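Local atomic coordinates of aminopentol aminotransferase (Sphingopyxis macrogoltabida, PDB entry 6HBS), a protein that catalyses the pyridoxal 5'-phosphate-dependent transfer of the amino group of hydrolysed fumonisin B1 (aminopentol) to pyruvate, a step in fumonisin degradation. Residues 47-50 / 51-55; 7-10 / 11-15; 379-382 / 383-386. All coordinates share one frame; numbering follows the deposited sequence.

Contact 1. Residues 47-50 / 51-55; sequences IWDA and DEQPY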
loop_
_atom_site.group_PDB
_atom_site.type_symbol
_atom_site.label_atom_id
_atom_site.label_comp_id
_atom_site.label_asym_id
_atom_site.label_seq_id
_atom_site.Cartn_x
_atom_site.Cartn_y
_atom_site.Cartn_z
ATOM N N ILE A 47 -17.966 -9.348 14.236
ATOM C CA ILE A 47 -18.228 -8.107 13.512
ATOM C C ILE A 47 -19.714 -7.803 13.644
ATOM O O ILE A 47 -20.513 -8.728 13.793
ATOM C CB ILE A 47 -17.840 -8.214 12.026
ATOM C CG1 ILE A 47 -18.623 -9.321 11.311
ATOM C CG2 ILE A 47 -16.352 -8.386 11.892
ATOM C CD1 ILE A 47 -18.086 -9.689 9.920
ATOM N N TRP A 48 -20.065 -6.518 13.530
ATOM C CA TRP A 48 -21.440 -6.039 13.491
ATOM C C TRP A 48 -21.645 -5.243 12.203
ATOM O O TRP A 48 -20.816 -4.365 11.890
ATOM C CB TRP A 48 -21.730 -5.140 14.694
ATOM C CG TRP A 48 -21.858 -5.824 16.025
ATOM C CD1 TRP A 48 -23.031 -6.065 16.674
ATOM C CD2 TRP A 48 -20.816 -6.286 16.902
ATOM N NE1 TRP A 48 -22.800 -6.664 17.874
ATOM C CE2 TRP A 48 -21.453 -6.819 18.045
ATOM C CE3 TRP A 48 -19.428 -6.347 16.836
ATOM C CZ2 TRP A 48 -20.754 -7.412 19.086
ATOM C CZ3 TRP A 48 -18.724 -6.920 17.873
ATOM C CH2 TRP A 48 -19.382 -7.441 18.994
ATOM N N ASP A 49 -22.719 -5.545 11.480
ATOM C CA ASP A 49 -23.049 -4.860 10.250
ATOM C C ASP A 49 -23.626 -3.484 10.596
ATOM O O ASP A 49 -23.746 -3.134 11.808
ATOM C CB ASP A 49 -23.956 -5.713 9.366
ATOM C CG ASP A 49 -25.348 -6.020 9.907
ATOM O OD1 ASP A 49 -25.840 -5.289 10.818
ATOM O OD2 ASP A 49 -25.923 -6.977 9.393
ATOM N N ALA A 50 -23.941 -2.690 9.553
ATOM C CA ALA A 50 -24.433 -1.303 9.737
ATOM C C ALA A 50 -25.720 -1.285 10.590
ATOM O O ALA A 50 -26.002 -0.282 11.207
ATOM C CB ALA A 50 -24.697 -0.663 8.405
ATOM N N ASP A 51 -26.504 -2.371 10.552
ATOM C CA ASP A 51 -27.805 -2.479 11.263
ATOM C C ASP A 51 -27.644 -3.173 12.614
ATOM O O ASP A 51 -28.637 -3.587 13.203
ATOM C CB ASP A 51 -28.848 -3.165 10.373
ATOM C CG ASP A 51 -29.309 -2.277 9.233
ATOM O OD1 ASP A 51 -30.059 -1.320 9.500
ATOM O OD2 ASP A 51 -28.881 -2.513 8.074
ATOM N N GLU A 52 -26.399 -3.288 13.092
ATOM C CA GLU A 52 -26.018 -3.751 14.420
ATOM C C GLU A 52 -26.315 -5.247 14.630
ATOM O O GLU A 52 -26.416 -5.698 15.773
ATOM C CB GLU A 52 -26.703 -2.912 15.502
ATOM C CG GLU A 52 -25.847 -2.762 16.745
ATOM C CD GLU A 52 -24.579 -1.945 16.558
ATOM O OE1 GLU A 52 -24.425 -1.352 15.487
ATOM O OE2 GLU A 52 -23.759 -1.914 17.473
ATOM N N GLN A 53 -26.393 -6.025 13.550
ATOM C CA GLN A 53 -26.476 -7.492 13.650
ATOM C C GLN A 53 -25.066 -8.032 13.849
ATOM O O GLN A 53 -24.163 -7.739 13.040
ATOM C CB GLN A 53 -27.112 -8.137 12.414
ATOM C CG GLN A 53 -28.434 -7.520 11.963
ATOM C CD GLN A 53 -29.623 -7.663 12.897
ATOM O OE1 GLN A 53 -29.522 -8.128 14.037
ATOM N NE2 GLN A 53 -30.785 -7.247 12.407
ATOM N N PRO A 54 -24.839 -8.861 14.896
ATOM C CA PRO A 54 -23.536 -9.464 15.146
ATOM C C PRO A 54 -23.342 -10.763 14.350
ATOM O O PRO A 54 -24.304 -11.488 14.092
ATOM C CB PRO A 54 -23.566 -9.737 16.660
ATOM C CG PRO A 54 -25.011 -10.050 16.932
ATOM C CD PRO A 54 -25.795 -9.175 15.975
ATOM N N TYR A 55 -22.091 -11.039 13.983
ATOM C CA TYR A 55 -21.710 -12.285 13.348
ATOM C C TYR A 55 -20.401 -12.758 13.950
ATOM O O TYR A 55 -19.424 -11.977 14.056
ATOM C CB TYR A 55 -21.512 -12.168 11.828
ATOM C CG TYR A 55 -22.642 -11.506 11.088
ATOM C CD1 TYR A 55 -22.668 -10.130 10.943
ATOM C CD2 TYR A 55 -23.706 -12.235 10.585
ATOM C CE1 TYR A 55 -23.710 -9.507 10.289
ATOM C CE2 TYR A 55 -24.776 -11.616 9.958
ATOM C CZ TYR A 55 -24.756 -10.251 9.774
ATOM O OH TYR A 55 -25.757 -9.594 9.123
#

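Contact 2. Residues 7-10 / 11-15; sequences QKDL and RERAE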
loop_
_atom_site.group_PDB
_atom_site.type_symbol
_atom_site.label_atom_id
_atom_site.label_comp_id
_atom_site.label_asym_id
_atom_site.label_seq_id
_atom_site.Cartn_x
_atom_site.Cartn_y
_atom_site.Cartn_z
ATOM N N GLN A 7 -28.288 -0.612 5.948
ATOM C CA GLN A 7 -27.522 -1.251 4.863
ATOM C C GLN A 7 -28.045 -0.791 3.495
ATOM O O GLN A 7 -27.259 -0.520 2.567
ATOM C CB GLN A 7 -27.585 -2.776 4.982
ATOM C CG GLN A 7 -26.565 -3.528 4.145
ATOM C CD GLN A 7 -25.119 -3.340 4.553
ATOM O OE1 GLN A 7 -24.240 -3.202 3.690
ATOM N NE2 GLN A 7 -24.855 -3.352 5.858
ATOM N N LYS A 8 -29.372 -0.729 3.372
ATOM C CA LYS A 8 -29.997 -0.379 2.142
ATOM C C LYS A 8 -29.644 1.073 1.768
ATOM O O LYS A 8 -29.407 1.353 0.567
ATOM C CB LYS A 8 -31.513 -0.569 2.238
ATOM C CG LYS A 8 -32.248 -0.121 0.986
ATOM C CD LYS A 8 -33.748 -0.185 1.070
ATOM C CE LYS A 8 -34.395 0.018 -0.284
ATOM N NZ LYS A 8 -35.781 0.512 -0.138
ATOM N N ASP A 9 -29.709 1.977 2.761
ATOM C CA ASP A 9 -29.377 3.414 2.601
ATOM C C ASP A 9 -27.925 3.528 2.096
ATOM O O ASP A 9 -27.644 4.282 1.141
ATOM C CB ASP A 9 -29.542 4.198 3.911
ATOM C CG ASP A 9 -29.158 5.678 3.847
ATOM O OD1 ASP A 9 -29.746 6.396 3.023
ATOM O OD2 ASP A 9 -28.203 6.079 4.574
ATOM N N LEU A 10 -27.029 2.787 2.766
ATOM C CA LEU A 10 -25.601 2.826 2.521
ATOM C C LEU A 10 -25.306 2.288 1.117
ATOM O O LEU A 10 -24.514 2.871 0.414
ATOM C CB LEU A 10 -24.875 2.026 3.604
ATOM C CG LEU A 10 -24.673 2.764 4.925
ATOM C CD1 LEU A 10 -24.213 1.810 6.013
ATOM C CD2 LEU A 10 -23.668 3.905 4.764
ATOM N N ARG A 11 -26.034 1.258 0.675
ATOM C CA ARG A 11 -25.820 0.697 -0.666
ATOM C C ARG A 11 -26.319 1.668 -1.753
ATOM O O ARG A 11 -25.662 1.797 -2.804
ATOM C CB ARG A 11 -26.489 -0.669 -0.808
ATOM C CG ARG A 11 -25.743 -1.820 -0.148
ATOM C CD ARG A 11 -26.531 -3.076 -0.495
ATOM N NE ARG A 11 -25.988 -4.290 0.098
ATOM C CZ ARG A 11 -24.944 -4.956 -0.386
ATOM N NH1 ARG A 11 -24.331 -4.517 -1.475
ATOM N NH2 ARG A 11 -24.511 -6.041 0.239
ATOM N N GLU A 12 -27.445 2.355 -1.513
ATOM C CA GLU A 12 -27.981 3.361 -2.468
ATOM C C GLU A 12 -26.956 4.493 -2.643
ATOM O O GLU A 12 -26.750 4.980 -3.757
ATOM C CB GLU A 12 -29.316 3.975 -2.000
ATOM C CG GLU A 12 -29.989 4.976 -2.982
ATOM C CD GLU A 12 -29.694 6.501 -3.003
ATOM O OE1 GLU A 12 -28.992 7.069 -2.084
ATOM O OE2 GLU A 12 -30.164 7.175 -3.984
ATOM N N ARG A 13 -26.417 4.978 -1.522
ATOM C CA ARG A 13 -25.480 6.090 -1.505
ATOM C C ARG A 13 -24.150 5.642 -2.144
ATOM O O ARG A 13 -23.577 6.390 -2.960
ATOM C CB ARG A 13 -25.270 6.621 -0.084
ATOM C CG ARG A 13 -26.462 7.374 0.492
ATOM C CD ARG A 13 -26.352 7.515 1.987
ATOM N NE ARG A 13 -25.114 8.163 2.408
ATOM C CZ ARG A 13 -24.569 8.019 3.606
ATOM N NH1 ARG A 13 -25.160 7.259 4.518
ATOM N NH2 ARG A 13 -23.448 8.654 3.906
ATOM N N ALA A 14 -23.662 4.444 -1.764
ATOM C CA ALA A 14 -22.398 3.912 -2.230
ATOM C C ALA A 14 -22.381 3.833 -3.761
ATOM O O ALA A 14 -21.392 4.222 -4.361
ATOM C CB ALA A 14 -22.066 2.574 -1.578
ATOM N N GLU A 15 -23.466 3.374 -4.390
ATOM C CA GLU A 15 -23.487 3.199 -5.840
ATOM C C GLU A 15 -23.287 4.532 -6.587
ATOM O O GLU A 15 -22.776 4.523 -7.706
ATOM C CB GLU A 15 -24.782 2.565 -6.330
ATOM C CG GLU A 15 -24.613 1.897 -7.674
ATOM C CD GLU A 15 -25.916 1.472 -8.322
ATOM O OE1 GLU A 15 -26.821 1.016 -7.579
ATOM O OE2 GLU A 15 -26.022 1.596 -9.569
HETATM O O HOH W 1 -30.376 7.657 0.079
#

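Contact 3. Residues 379-382 / 383-386; sequences FLSA and AHTV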
loop_
_atom_site.group_PDB
_atom_site.type_symbol
_atom_site.label_atom_id
_atom_site.label_comp_id
_atom_site.label_asym_id
_atom_site.label_seq_id
_atom_site.Cartn_x
_atom_site.Cartn_y
_atom_site.Cartn_z
ATOM N N PHE A 379 -10.781 -18.381 7.905
ATOM C CA PHE A 379 -9.687 -18.239 8.817
ATOM C C PHE A 379 -10.196 -18.350 10.259
ATOM O O PHE A 379 -11.279 -17.858 10.578
ATOM C CB PHE A 379 -9.037 -16.859 8.686
ATOM C CG PHE A 379 -8.457 -16.510 7.336
ATOM C CD1 PHE A 379 -9.260 -16.067 6.299
ATOM C CD2 PHE A 379 -7.101 -16.673 7.098
ATOM C CE1 PHE A 379 -8.698 -15.723 5.078
ATOM C CE2 PHE A 379 -6.544 -16.347 5.868
ATOM C CZ PHE A 379 -7.338 -15.841 4.877
ATOM N N LEU A 380 -9.380 -18.961 11.112
ATOM C CA LEU A 380 -9.584 -18.921 12.558
ATOM C C LEU A 380 -8.646 -17.879 13.172
ATOM O O LEU A 380 -7.509 -17.712 12.742
ATOM C CB LEU A 380 -9.335 -20.300 13.178
ATOM C CG LEU A 380 -10.562 -21.201 13.302
ATOM C CD1 LEU A 380 -11.561 -20.661 14.300
ATOM C CD2 LEU A 380 -11.218 -21.439 11.952
ATOM N N SER A 381 -9.146 -17.230 14.234
ATOM C CA SER A 381 -8.388 -16.334 15.103
ATOM C C SER A 381 -8.191 -17.000 16.473
ATOM O O SER A 381 -9.014 -17.847 16.903
ATOM C CB SER A 381 -9.105 -15.000 15.248
ATOM O OG SER A 381 -10.084 -15.022 16.296
ATOM N N ALA A 382 -7.158 -16.566 17.197
ATOM C CA ALA A 382 -6.966 -16.972 18.596
ATOM C C ALA A 382 -8.068 -16.405 19.508
ATOM O O ALA A 382 -8.127 -16.828 20.678
ATOM C CB ALA A 382 -5.599 -16.553 19.097
ATOM N N ALA A 383 -8.933 -15.493 19.024
ATOM C CA ALA A 383 -10.021 -14.964 19.827
ATOM C C ALA A 383 -11.306 -15.783 19.685
ATOM O O ALA A 383 -12.238 -15.526 20.427
ATOM C CB ALA A 383 -10.301 -13.530 19.474
ATOM N N HIS A 384 -11.372 -16.735 18.738
ATOM C CA HIS A 384 -12.495 -17.670 18.667
ATOM C C HIS A 384 -12.461 -18.591 19.905
ATOM O O HIS A 384 -11.496 -19.257 20.122
ATOM C CB HIS A 384 -12.483 -18.496 17.380
ATOM C CG HIS A 384 -12.883 -17.757 16.142
ATOM N ND1 HIS A 384 -12.039 -16.861 15.502
ATOM C CD2 HIS A 384 -14.030 -17.734 15.450
ATOM C CE1 HIS A 384 -12.640 -16.372 14.441
ATOM N NE2 HIS A 384 -13.868 -16.895 14.374
ATOM N N THR A 385 -13.543 -18.593 20.690
ATOM C CA THR A 385 -13.627 -19.389 21.944
ATOM C C THR A 385 -14.396 -20.696 21.706
ATOM O O THR A 385 -15.060 -20.911 20.670
ATOM C CB THR A 385 -14.332 -18.584 23.036
ATOM O OG1 THR A 385 -15.690 -18.355 22.631
ATOM C CG2 THR A 385 -13.641 -17.265 23.314
ATOM N N VAL A 386 -14.336 -21.584 22.708
ATOM C CA VAL A 386 -15.124 -22.834 22.664
ATOM C C VAL A 386 -16.610 -22.501 22.532
ATOM O O VAL A 386 -17.288 -23.151 21.765
ATOM C CB VAL A 386 -14.817 -23.747 23.869
ATOM C CG1 VAL A 386 -13.454 -24.400 23.712
ATOM C CG2 VAL A 386 -14.897 -23.010 25.197
HETATM O O HOH W 2 -9.361 -19.795 18.736
HETATM O O HOH W 3 -9.958 -18.137 22.425
#

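Contact 1. Residues 47-50 / 51-55
Asp51 sits in the bend of a beta hairpin whose strands, 46-49 and 54-57, are the middle two of a small four-stranded sheet, and its backbone N makes a weak hydrogen bond back to OD1 of Asp49. Its own carboxylate is taken up by the backbone N atoms of Arg6 and Gln7. Glu52 closes the type I turn: its N reaches Asp49 O at 3.0 Å, coming from above the carbonyl plane. The glutamate side chain forms salt bridges with Arg40 and Arg41.

At Gln53 the grip of Asp49 tightens. Gln53 N donates to Asp49 OD1 at 2.9 Å, from above the carboxylate plane, while Asp49 N returns a bond to Gln53 O. CG of Asp49 lies between its backbone N and carbonyl carbon (chi1 65°), which brings the carboxylate in over the turn. Pro54, the non-hydrogen-bonded partner of Trp48, lays its CB over one face of the indole in a CH-pi contact, 3.8 Å from the centroid of the five-membered ring. Tyr55 forms the hydrogen-bonded pair with Ile47, its N 2.8 Å from Ile47 O. The phenol OH donates to Asp49 OD2 at 2.6 Å, on the anti side and tilted out of the carboxylate plane.

Both oxygens of the buried Asp49 are therefore engaged, OD1 chiefly by Gln53 N, with a weak second bond from Asp51 N, and OD2 by a phenol; this donor set would be expected to stabilise the carboxylate as an anion and to fix its rotation.

Contact 2. Residues 7-10 / 11-15
Asp9 and Arg13 face each other one turn apart on the N-terminal alpha-helix, residues 5-17, and their side chains form an i to i+4 salt bridge. NH1 of Arg13 donates to OD2 of Asp9 at 3.3 Å, a long but fairly straight bond of 158°. The carboxylate is met on its syn side, and OD2 lies at the edge of the guanidinium, close to its plane; the two flat groups are turned 41° against each other. The arginine chain bends at chi3 (56°), which turns NH1 back to OD2. Its other end, NH2, reaches the second subunit, with a salt bridge to Glu100 and a hydrogen bond to Asn97 there, so Asp9 holds one side of a group that works across the dimer interface.

The backbone bonds are those of a regular alpha-helix: the N atoms of Arg11, Glu12, Arg13 and Ala14 donate in turn to the carbonyls of Gln7, Lys8, Asp9 and Leu10.

In the packing, Gln7 and Arg11 keep the four-residue spacing. CG of Arg11 rests 3.4 Å from Gln7 O, and its extended chain carries the guanidinium on to Thr28, whereas Gln7 OE1 turns to the backbone N atoms of Gln37 and Phe38. Leu10 and Arg13 are three apart: Leu10 CD2 approaches Arg13 NH1 at 3.7 Å, and its isobutyl group also packs on Glu93 of the second subunit.

A water bridges the carboxylates of Asp9 and Glu12 and probably eases the repulsion between them, donating to Asp9 OD1 at 3.3 Å and to Glu12 OE1 at 2.6 Å.

Contact 3. Residues 379-382 / 383-386
Phe379, two residues before the turn, brings its O to 4.4 Å from His384 CE1. Its side chain lies about 7 Å from the bound pyridoxal 5'-phosphate and about 5 Å from that of Lys258, by similarity the lysine that carries the cofactor.

Leu380 packs its CD1 over one face of the His384 imidazole, in a CH-pi contact 4.0 Å from the ring centroid and 21° off the normal; the two side chains cross at about a right angle. The leucine also lies against Leu314 and Ser317 of helix 310-332.

Ser381 does most of the polar work. Its OG stands between the backbone N and the carbonyl carbon (chi1 86°), pointing into the turn, where it shares a 2.8 Å hydrogen bond, donor not assigned, with His384 ND1 at the ring edge and accepts from Ala383 N at 3.0 Å. Ser381 O takes His384 N at 3.2 Å, from above the carbonyl plane. With the imidazole of His384 cut back to an alanine, Ser381 OG is likely to lose its ring partner and a gap to open beside Leu380 CD1. At the far end of the ring, NE2 makes a weak hydrogen bond to Asp57 O.

Ala382 takes the second position; one water donates to both its O and His384 O, and another, 2.7 Å from Ser381 O, also donates to His384 O. The whole is a type I beta turn from Ser381 to His384, set just ahead of the helix that Thr385 N-caps.

Contacts 1 and 2 belong together: the N-terminal helix lies against the hairpin bend, where Ala50 CB packs on Leu10 CD1 next to the polar tie made by Asp51. Both are partly buried and touch the second subunit. Contact 3 is buried, has no contact with another chain, and is nearest to the cofactor; its closest atoms are about 7 Å from contact 1 and about 19 Å from contact 2. The chemistry differs accordingly. At 7-15 there is a long salt bridge beside the subunit interface and a water between two exposed carboxylates, at 47-55 a buried carboxylate ties a turn, and at 379-386 a neutral serine pairs with a histidine.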